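Local coordinates for kinetochore-associated protein NSL1 homolog (Homo sapiens, PDB 5LSI), which forms part of the MIS12 complex, required for kinetochore formation and for normal chromosome alignment and segregation in mitosis, at residues Met26-Leu37 / Leu50-Val61. Residues are numbered along the deposited sequence; the frame is centred on the assembly and turned at random.
Sequences MLQLCGRFVQKL and LRDAQWTFESAV
Val34 sits as a knob among Leu50, Ala53, Gln54 and Phe57, at the heart of an antiparallel helical hairpin in this N-terminal part of NSL1. The axes of segments 26-35 and 50-61, from helices 20-35 and 46-62, come within 9.7 Å and run at 141° to each other. Val34 CG1 lies 3.8 Å from Ala53 CB, while CG2 approaches the Phe57 ring obliquely. Farther along, Leu27 forks over the partner helix: CD2 meets Val61 CG1 tip to tip at 3.8 Å and also touches Phe57 CE2, and CD1 rests on the aliphatic part of Glu58. Cys30 brings its CB to 3.7 Å from Phe57 CZ.

Gln54 crosses the interface on another side. Its chain bends at chi2 (81°) and carries the amide over Gly31, whose CA lies 3.3 Å from Gln54 OE1; this oxygen is buried and has no partner in the model. Gln54 NE2 makes a weak but nearly straight hydrogen bond to Gly31 O (167° at hydrogen), and its amide is almost coplanar with that of Gln35. A leucine in place of Gln54 would probably leave Gly31 O without this cross-helix donor.

Another protein chain packs against Met26, Leu37 and Val61, and one of its aromatic rings meets Phe33, so the hairpin is built into a larger assembly. At the end near Leu37, Leu50 CD2 presses to 3.3 Å from Val34 O.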
ATOM      1  N   MET B  26       8.252   1.459   5.988  1.00 26.94           N
ATOM      2  CA  MET B  26       6.806   1.354   6.160  1.00 26.32           C
ATOM      3  C   MET B  26       6.259   0.078   5.529  1.00 25.30           C
ATOM      4  O   MET B  26       5.410  -0.601   6.118  1.00 24.93           O
ATOM      5  CB  MET B  26       6.129   2.583   5.556  1.00 25.36           C
ATOM      6  CG  MET B  26       4.632   2.442   5.354  1.00 31.40           C
ATOM      7  SD  MET B  26       3.982   3.693   4.226  1.00 47.97           S
ATOM      8  CE  MET B  26       4.795   3.247   2.694  1.00 32.56           C
ATOM      9  N   LEU B  27       6.736  -0.267   4.328  1.00 22.90           N
ATOM     10  CA  LEU B  27       6.285  -1.493   3.675  1.00 23.09           C
ATOM     11  C   LEU B  27       6.704  -2.729   4.462  1.00 25.69           C
ATOM     12  O   LEU B  27       5.969  -3.723   4.509  1.00 23.63           O
ATOM     13  CB  LEU B  27       6.827  -1.562   2.247  1.00 23.88           C
ATOM     14  CG  LEU B  27       6.262  -0.518   1.277  1.00 25.20           C
ATOM     15  CD1 LEU B  27       6.874  -0.674  -0.106  1.00 28.00           C
ATOM     16  CD2 LEU B  27       4.749  -0.608   1.206  1.00 29.52           C
ATOM     17  N   GLN B  28       7.886  -2.693   5.084  1.00 23.71           N
ATOM     18  CA  GLN B  28       8.308  -3.821   5.911  1.00 25.85           C
ATOM     19  C   GLN B  28       7.357  -4.029   7.081  1.00 24.22           C
ATOM     20  O   GLN B  28       7.003  -5.169   7.408  1.00 22.69           O
ATOM     21  CB  GLN B  28       9.737  -3.611   6.412  1.00 20.55           C
ATOM     22  CG  GLN B  28      10.783  -3.678   5.315  1.00 22.15           C
ATOM     23  CD  GLN B  28      12.191  -3.461   5.829  1.00 27.21           C
ATOM     24  OE1 GLN B  28      12.415  -3.336   7.035  1.00 25.50           O
ATOM     25  NE2 GLN B  28      13.151  -3.424   4.915  1.00 22.19           N
ATOM     26  N   LEU B  29       6.922  -2.939   7.718  1.00 25.02           N
ATOM     27  CA  LEU B  29       5.972  -3.049   8.824  1.00 25.55           C
ATOM     28  C   LEU B  29       4.643  -3.626   8.351  1.00 28.49           C
ATOM     29  O   LEU B  29       4.115  -4.574   8.948  1.00 29.13           O
ATOM     30  CB  LEU B  29       5.764  -1.679   9.474  1.00 27.06           C
ATOM     31  CG  LEU B  29       6.947  -1.111  10.263  1.00 27.07           C
ATOM     32  CD1 LEU B  29       6.716   0.349  10.616  1.00 27.86           C
ATOM     33  CD2 LEU B  29       7.188  -1.929  11.519  1.00 24.69           C
ATOM     34  N   CYS B  30       4.085  -3.063   7.276  1.00 26.02           N
ATOM     35  CA  CYS B  30       2.822  -3.559   6.741  1.00 27.14           C
ATOM     36  C   CYS B  30       2.945  -4.959   6.164  1.00 27.93           C
ATOM     37  O   CYS B  30       1.933  -5.659   6.054  1.00 27.49           O
ATOM     38  CB  CYS B  30       2.296  -2.611   5.665  1.00 22.20           C
ATOM     39  SG  CYS B  30       1.927  -0.962   6.287  1.00 28.39           S
ATOM     40  N   GLY B  31       4.153  -5.384   5.791  1.00 25.28           N
ATOM     41  CA  GLY B  31       4.327  -6.726   5.266  1.00 25.05           C
ATOM     42  C   GLY B  31       3.910  -7.812   6.232  1.00 27.41           C
ATOM     43  O   GLY B  31       3.639  -8.940   5.807  1.00 32.77           O
ATOM     44  N   ARG B  32       3.856  -7.498   7.528  1.00 30.31           N
ATOM     45  CA  ARG B  32       3.425  -8.479   8.515  1.00 32.58           C
ATOM     46  C   ARG B  32       1.983  -8.906   8.284  1.00 31.43           C
ATOM     47  O   ARG B  32       1.638 -10.069   8.514  1.00 31.37           O
ATOM     48  CB  ARG B  32       3.600  -7.904   9.923  1.00 37.00           C
ATOM     49  CG  ARG B  32       3.163  -8.822  11.051  1.00 43.87           C
ATOM     50  CD  ARG B  32       3.782  -8.387  12.376  1.00 49.44           C
ATOM     51  NE  ARG B  32       3.026  -8.872  13.529  1.00 59.98           N
ATOM     52  CZ  ARG B  32       3.174 -10.076  14.074  1.00 60.04           C
ATOM     53  NH1 ARG B  32       4.055 -10.932  13.572  1.00 57.25           N
ATOM     54  NH2 ARG B  32       2.439 -10.427  15.123  1.00 61.77           N
ATOM     55  N   PHE B  33       1.135  -7.990   7.813  1.00 27.70           N
ATOM     56  CA  PHE B  33      -0.265  -8.333   7.579  1.00 28.84           C
ATOM     57  C   PHE B  33      -0.429  -9.242   6.366  1.00 31.79           C
ATOM     58  O   PHE B  33      -1.363 -10.052   6.325  1.00 33.32           O
ATOM     59  CB  PHE B  33      -1.093  -7.056   7.429  1.00 26.16           C
ATOM     60  CG  PHE B  33      -1.093  -6.201   8.664  1.00 30.48           C
ATOM     61  CD1 PHE B  33      -2.093  -6.333   9.612  1.00 34.97           C
ATOM     62  CD2 PHE B  33      -0.076  -5.287   8.891  1.00 31.71           C
ATOM     63  CE1 PHE B  33      -2.087  -5.559  10.756  1.00 32.53           C
ATOM     64  CE2 PHE B  33      -0.063  -4.514  10.034  1.00 31.92           C
ATOM     65  CZ  PHE B  33      -1.069  -4.648  10.967  1.00 35.13           C
ATOM     66  N   VAL B  34       0.464  -9.140   5.381  1.00 26.91           N
ATOM     67  CA  VAL B  34       0.435 -10.089   4.273  1.00 28.67           C
ATOM     68  C   VAL B  34       0.830 -11.481   4.755  1.00 32.99           C
ATOM     69  O   VAL B  34       0.243 -12.487   4.336  1.00 28.43           O
ATOM     70  CB  VAL B  34       1.345  -9.607   3.130  1.00 30.17           C
ATOM     71  CG1 VAL B  34       1.345 -10.618   1.993  1.00 30.77           C
ATOM     72  CG2 VAL B  34       0.894  -8.243   2.636  1.00 28.41           C
ATOM     73  N   GLN B  35       1.828 -11.562   5.643  1.00 30.66           N
ATOM     74  CA  GLN B  35       2.263 -12.855   6.164  1.00 33.78           C
ATOM     75  C   GLN B  35       1.147 -13.549   6.932  1.00 32.94           C
ATOM     76  O   GLN B  35       1.015 -14.776   6.871  1.00 37.76           O
ATOM     77  CB  GLN B  35       3.492 -12.674   7.057  1.00 34.76           C
ATOM     78  CG  GLN B  35       4.699 -12.100   6.340  1.00 37.63           C
ATOM     79  CD  GLN B  35       5.322 -13.085   5.375  1.00 47.27           C
ATOM     80  OE1 GLN B  35       5.643 -12.741   4.239  1.00 53.51           O
ATOM     81  NE2 GLN B  35       5.504 -14.322   5.828  1.00 51.42           N
ATOM     82  N   LYS B  36       0.329 -12.782   7.656  1.00 34.92           N
ATOM     83  CA  LYS B  36      -0.762 -13.372   8.425  1.00 37.92           C
ATOM     84  C   LYS B  36      -1.792 -14.060   7.539  1.00 38.83           C
ATOM     85  O   LYS B  36      -2.562 -14.888   8.035  1.00 40.84           O
ATOM     86  CB  LYS B  36      -1.447 -12.305   9.281  1.00 38.08           C
ATOM     87  CG  LYS B  36      -0.515 -11.552  10.210  1.00 43.97           C
ATOM     88  CD  LYS B  36       0.265 -12.486  11.115  1.00 46.39           C
ATOM     89  CE  LYS B  36      -0.040 -12.206  12.580  1.00 54.49           C
ATOM     90  NZ  LYS B  36       0.694 -13.126  13.496  1.00 60.43           N
ATOM     91  N   LEU B  37      -1.832 -13.731   6.246  1.00 40.02           N
ATOM     92  CA  LEU B  37      -2.715 -14.439   5.325  1.00 37.91           C
ATOM     93  C   LEU B  37      -2.329 -15.899   5.162  1.00 41.64           C
ATOM     94  O   LEU B  37      -3.183 -16.708   4.783  1.00 42.51           O
ATOM     95  CB  LEU B  37      -2.701 -13.773   3.955  1.00 36.82           C
ATOM     96  CG  LEU B  37      -3.345 -12.402   3.841  1.00 37.59           C
ATOM     97  CD1 LEU B  37      -2.730 -11.694   2.652  1.00 41.08           C
ATOM     98  CD2 LEU B  37      -4.848 -12.548   3.676  1.00 34.90           C
ATOM     99  N   LEU B  50       2.432 -16.282  -0.926  1.00 29.73           N
ATOM    100  CA  LEU B  50       2.802 -15.181  -0.045  1.00 28.00           C
ATOM    101  C   LEU B  50       3.871 -14.300  -0.679  1.00 29.74           C
ATOM    102  O   LEU B  50       3.819 -13.072  -0.558  1.00 28.14           O
ATOM    103  CB  LEU B  50       3.278 -15.716   1.307  1.00 34.01           C
ATOM    104  CG  LEU B  50       2.186 -16.162   2.281  1.00 36.55           C
ATOM    105  CD1 LEU B  50       2.786 -16.538   3.628  1.00 38.42           C
ATOM    106  CD2 LEU B  50       1.137 -15.070   2.446  1.00 36.51           C
ATOM    107  N   ARG B  51       4.860 -14.908  -1.342  1.00 28.51           N
ATOM    108  CA  ARG B  51       5.818 -14.112  -2.102  1.00 28.94           C
ATOM    109  C   ARG B  51       5.110 -13.280  -3.163  1.00 26.78           C
ATOM    110  O   ARG B  51       5.415 -12.094  -3.343  1.00 27.45           O
ATOM    111  CB  ARG B  51       6.871 -15.014  -2.747  1.00 30.50           C
ATOM    112  CG  ARG B  51       7.879 -15.614  -1.769  1.00 32.12           C
ATOM    113  CD  ARG B  51       9.090 -16.190  -2.503  1.00 36.77           C
ATOM    114  NE  ARG B  51       8.720 -17.230  -3.460  1.00 30.43           N
ATOM    115  CZ  ARG B  51       8.660 -18.526  -3.170  1.00 34.30           C
ATOM    116  NH1 ARG B  51       8.951 -18.947  -1.947  1.00 36.77           N
ATOM    117  NH2 ARG B  51       8.310 -19.398  -4.105  1.00 33.40           N
ATOM    118  N   ASP B  52       4.155 -13.888  -3.869  1.00 28.45           N
ATOM    119  CA  ASP B  52       3.410 -13.168  -4.898  1.00 27.44           C
ATOM    120  C   ASP B  52       2.600 -12.029  -4.289  1.00 25.86           C
ATOM    121  O   ASP B  52       2.624 -10.898  -4.790  1.00 27.41           O
ATOM    122  CB  ASP B  52       2.504 -14.144  -5.651  1.00 30.34           C
ATOM    123  CG  ASP B  52       1.668 -13.465  -6.715  1.00 36.72           C
ATOM    124  OD1 ASP B  52       2.150 -12.486  -7.324  1.00 42.20           O
ATOM    125  OD2 ASP B  52       0.522 -13.909  -6.940  1.00 41.79           O
ATOM    126  N   ALA B  53       1.888 -12.309  -3.193  1.00 25.23           N
ATOM    127  CA  ALA B  53       1.067 -11.283  -2.552  1.00 23.84           C
ATOM    128  C   ALA B  53       1.918 -10.143  -2.008  1.00 25.37           C
ATOM    129  O   ALA B  53       1.544  -8.971  -2.122  1.00 26.73           O
ATOM    130  CB  ALA B  53       0.227 -11.900  -1.433  1.00 24.96           C
ATOM    131  N   GLN B  54       3.061 -10.468  -1.399  1.00 25.59           N
ATOM    132  CA  GLN B  54       3.952  -9.433  -0.887  1.00 24.93           C
ATOM    133  C   GLN B  54       4.460  -8.536  -2.011  1.00 23.67           C
ATOM    134  O   GLN B  54       4.474  -7.305  -1.885  1.00 25.04           O
ATOM    135  CB  GLN B  54       5.126 -10.079  -0.150  1.00 26.64           C
ATOM    136  CG  GLN B  54       5.930  -9.110   0.678  1.00 32.42           C
ATOM    137  CD  GLN B  54       5.274  -8.828   2.011  1.00 42.65           C
ATOM    138  OE1 GLN B  54       4.611  -7.804   2.182  1.00 40.59           O
ATOM    139  NE2 GLN B  54       5.449  -9.739   2.964  1.00 36.64           N
ATOM    140  N   TRP B  55       4.886  -9.148  -3.122  1.00 22.93           N
ATOM    141  CA  TRP B  55       5.422  -8.395  -4.252  1.00 24.54           C
ATOM    142  C   TRP B  55       4.336  -7.570  -4.934  1.00 24.19           C
ATOM    143  O   TRP B  55       4.587  -6.443  -5.375  1.00 23.89           O
ATOM    144  CB  TRP B  55       6.086  -9.362  -5.237  1.00 27.67           C
ATOM    145  CG  TRP B  55       6.484  -8.745  -6.536  1.00 32.62           C
ATOM    146  CD1 TRP B  55       7.314  -7.671  -6.724  1.00 39.81           C
ATOM    147  CD2 TRP B  55       6.075  -9.167  -7.841  1.00 38.26           C
ATOM    148  NE1 TRP B  55       7.440  -7.400  -8.074  1.00 42.56           N
ATOM    149  CE2 TRP B  55       6.686  -8.306  -8.777  1.00 39.39           C
ATOM    150  CE3 TRP B  55       5.249 -10.192  -8.309  1.00 43.77           C
ATOM    151  CZ2 TRP B  55       6.493  -8.441 -10.155  1.00 49.87           C
ATOM    152  CZ3 TRP B  55       5.059 -10.326  -9.675  1.00 47.21           C
ATOM    153  CH2 TRP B  55       5.678  -9.458 -10.583  1.00 52.35           C
ATOM    154  N   THR B  56       3.120  -8.113  -5.032  1.00 23.72           N
ATOM    155  CA  THR B  56       1.997  -7.333  -5.544  1.00 25.03           C
ATOM    156  C   THR B  56       1.697  -6.155  -4.631  1.00 24.30           C
ATOM    157  O   THR B  56       1.447  -5.040  -5.104  1.00 21.36           O
ATOM    158  CB  THR B  56       0.761  -8.223  -5.684  1.00 27.25           C
ATOM    159  OG1 THR B  56       1.037  -9.284  -6.607  1.00 26.94           O
ATOM    160  CG2 THR B  56      -0.422  -7.419  -6.181  1.00 28.55           C
ATOM    161  N   PHE B  57       1.729  -6.382  -3.317  1.00 23.34           N
ATOM    162  CA  PHE B  57       1.467  -5.308  -2.364  1.00 23.17           C
ATOM    163  C   PHE B  57       2.501  -4.196  -2.494  1.00 25.32           C
ATOM    164  O   PHE B  57       2.152  -3.016  -2.611  1.00 26.24           O
ATOM    165  CB  PHE B  57       1.446  -5.869  -0.941  1.00 22.71           C
ATOM    166  CG  PHE B  57       1.414  -4.815   0.129  1.00 25.23           C
ATOM    167  CD1 PHE B  57       0.277  -4.054   0.339  1.00 21.34           C
ATOM    168  CD2 PHE B  57       2.522  -4.594   0.935  1.00 22.32           C
ATOM    169  CE1 PHE B  57       0.246  -3.082   1.326  1.00 22.43           C
ATOM    170  CE2 PHE B  57       2.499  -3.628   1.927  1.00 22.59           C
ATOM    171  CZ  PHE B  57       1.362  -2.868   2.120  1.00 25.10           C
ATOM    172  N   GLU B  58       3.786  -4.557  -2.489  1.00 22.67           N
ATOM    173  CA  GLU B  58       4.832  -3.544  -2.584  1.00 25.87           C
ATOM    174  C   GLU B  58       4.812  -2.842  -3.936  1.00 22.71           C
ATOM    175  O   GLU B  58       5.055  -1.633  -4.015  1.00 26.13           O
ATOM    176  CB  GLU B  58       6.198  -4.177  -2.321  1.00 27.06           C
ATOM    177  CG  GLU B  58       6.392  -4.610  -0.879  1.00 26.72           C
ATOM    178  CD  GLU B  58       7.693  -5.360  -0.659  1.00 40.91           C
ATOM    179  OE1 GLU B  58       8.280  -5.851  -1.650  1.00 39.84           O
ATOM    180  OE2 GLU B  58       8.127  -5.458   0.510  1.00 38.94           O
ATOM    181  N   SER B  59       4.522  -3.578  -5.011  1.00 20.34           N
ATOM    182  CA  SER B  59       4.453  -2.956  -6.331  1.00 25.31           C
ATOM    183  C   SER B  59       3.320  -1.943  -6.414  1.00 24.06           C
ATOM    184  O   SER B  59       3.498  -0.852  -6.964  1.00 26.65           O
ATOM    185  CB  SER B  59       4.286  -4.021  -7.413  1.00 26.95           C
ATOM    186  OG  SER B  59       5.444  -4.827  -7.499  1.00 30.15           O
ATOM    187  N   ALA B  60       2.149  -2.280  -5.869  1.00 26.19           N
ATOM    188  CA  ALA B  60       1.018  -1.361  -5.941  1.00 24.07           C
ATOM    189  C   ALA B  60       1.320  -0.060  -5.214  1.00 26.06           C
ATOM    190  O   ALA B  60       0.924   1.020  -5.670  1.00 26.26           O
ATOM    191  CB  ALA B  60      -0.235  -2.017  -5.363  1.00 26.16           C
ATOM    192  N   VAL B  61       2.019  -0.138  -4.080  1.00 23.07           N
ATOM    193  CA  VAL B  61       2.385   1.075  -3.355  1.00 22.18           C
ATOM    194  C   VAL B  61       3.439   1.854  -4.130  1.00 25.47           C
ATOM    195  O   VAL B  61       3.308   3.064  -4.345  1.00 25.47           O
ATOM    196  CB  VAL B  61       2.873   0.732  -1.934  1.00 25.15           C
ATOM    197  CG1 VAL B  61       3.424   1.971  -1.245  1.00 21.87           C
ATOM    198  CG2 VAL B  61       1.744   0.139  -1.113  1.00 20.31           C
TER